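Local coordinates for beta-glucuronidase (uncultured Clostridium sp., PDB 6U7J) that hydrolyses glucuronide conjugates, releasing D-glucuronic acid and reactivating estrogens in the gut as a glycoside hydrolase of family 2, at the interface of chains A and B. Coordinates in Å, arbitrary orientation; residue numbers count along the deposited sequence, not the author numbering. Chains: chain A/B, Beta-glucuronidase.

The interface of chains A and B. Residues chain A 319-320, 323; chain B 27, 54, 56, 59, 64.
A:Val323 points from the first turns of helix 319-331 against a largely apolar surface of chain B made by B:Ile27, B:Pro56, B:Ile64 and the backbone carbonyl of B:Asp54. Its CB lies off the CD corner of the B:Pro56 ring, 4.0 Å from CD, and the two methyls fork from there. CG1, anti to the backbone N (chi1 -175°), meets the carbonyl O of B:Asp54 at 3.6 Å in a van der Waals contact and, in a quite different direction, CG2 of B:Ile64 at 3.7 Å. CG2 goes the other way and meets CD1 of B:Ile27 tip to tip at 3.6 Å; this methyl also lies over the face of the B:Pro56 ring, towards CD. The valine thus has a different neighbour on each branch, which would restrict its rotation.

One turn back, A:Ala320 brings the backbone of the helix close to chain B. Its CA sits 3.6 Å from CG of B:Pro56, and its CB touches the same ring at 3.8 Å from CG; the small side chain lets the proline lie against the helix. At the helix start, A:Glu319 passes obliquely over B:Ile27. Its CB packs on CD1 of the isoleucine at 3.9 Å, and the chain, extended beyond CG, carries the carboxylate oxygen OE1 to 3.7 Å from CG1 of B:Ile27, a contact with carbon and not a polar bond.

The patch docks a helix of the TIM-barrel region against strands 27-32 and 53-56 in the sugar-binding region of the other subunit. Repeated about the two-fold axis, it probably helps to hold the two copies together, contributing shape and apolar packing to a larger interface and probably supporting the deposited tetramer.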
loop_
_atom_site.group_PDB
_atom_site.type_symbol
_atom_site.label_atom_id
_atom_site.label_comp_id
_atom_site.label_asym_id
_atom_site.label_seq_id
_atom_site.Cartn_x
_atom_site.Cartn_y
_atom_site.Cartn_z
ATOM N N GLU A 319 10.646 -22.170 -13.273
ATOM C CA GLU A 319 10.804 -21.888 -14.700
ATOM C C GLU A 319 9.722 -20.936 -15.216
ATOM O O GLU A 319 9.978 -20.153 -16.144
ATOM C CB GLU A 319 10.827 -23.198 -15.491
ATOM C CG GLU A 319 12.025 -24.091 -15.118
ATOM C CD GLU A 319 12.512 -24.988 -16.256
ATOM O OE1 GLU A 319 13.249 -24.512 -17.148
ATOM O OE2 GLU A 319 12.164 -26.183 -16.248
ATOM N N ALA A 320 8.529 -20.957 -14.614
ATOM C CA ALA A 320 7.493 -20.004 -15.001
ATOM C C ALA A 320 7.933 -18.581 -14.685
ATOM O O ALA A 320 7.799 -17.673 -15.516
ATOM C CB ALA A 320 6.180 -20.327 -14.292
ATOM N N VAL A 323 10.515 -17.509 -17.276
ATOM C CA VAL A 323 9.974 -16.996 -18.533
ATOM C C VAL A 323 9.435 -15.582 -18.345
ATOM O O VAL A 323 9.653 -14.699 -19.185
ATOM C CB VAL A 323 8.889 -17.924 -19.104
ATOM C CG1 VAL A 323 8.453 -17.395 -20.474
ATOM C CG2 VAL A 323 9.408 -19.373 -19.209
ATOM N N ILE B 27 9.918 -26.187 -20.513
ATOM C CA ILE B 27 9.623 -25.034 -21.362
ATOM C C ILE B 27 9.248 -25.552 -22.739
ATOM O O ILE B 27 10.072 -26.180 -23.401
ATOM C CB ILE B 27 10.821 -24.080 -21.480
ATOM C CG1 ILE B 27 11.306 -23.596 -20.109
ATOM C CG2 ILE B 27 10.464 -22.923 -22.388
ATOM C CD1 ILE B 27 10.288 -22.879 -19.341
ATOM N N ASP B 54 8.488 -18.858 -25.785
ATOM C CA ASP B 54 8.587 -19.894 -24.756
ATOM C C ASP B 54 7.406 -19.802 -23.808
ATOM O O ASP B 54 6.927 -18.708 -23.498
ATOM C CB ASP B 54 9.881 -19.772 -23.952
ATOM C CG ASP B 54 11.099 -20.075 -24.778
ATOM O OD1 ASP B 54 11.062 -21.043 -25.570
ATOM O OD2 ASP B 54 12.093 -19.332 -24.647
ATOM N N PRO B 56 6.114 -21.843 -20.121
ATOM C CA PRO B 56 6.323 -22.915 -19.141
ATOM C C PRO B 56 5.115 -23.830 -19.064
ATOM O O PRO B 56 3.974 -23.421 -19.303
ATOM C CB PRO B 56 6.532 -22.158 -17.821
ATOM C CG PRO B 56 5.763 -20.871 -18.010
ATOM C CD PRO B 56 5.862 -20.534 -19.485
ATOM N N SER B 59 1.406 -24.271 -16.265
ATOM C CA SER B 59 1.151 -22.854 -15.996
ATOM C C SER B 59 -0.012 -22.426 -16.885
ATOM O O SER B 59 -0.266 -23.033 -17.931
ATOM C CB SER B 59 2.391 -21.984 -16.284
ATOM O OG SER B 59 2.137 -20.586 -16.142
ATOM N N ILE B 64 1.906 -14.639 -18.196
ATOM C CA ILE B 64 3.337 -14.827 -18.402
ATOM C C ILE B 64 3.927 -13.669 -19.210
ATOM O O ILE B 64 5.034 -13.198 -18.914
ATOM C CB ILE B 64 3.601 -16.191 -19.089
ATOM C CG1 ILE B 64 3.166 -17.367 -18.194
ATOM C CG2 ILE B 64 5.061 -16.338 -19.441
ATOM C CD1 ILE B 64 4.060 -17.584 -16.962
#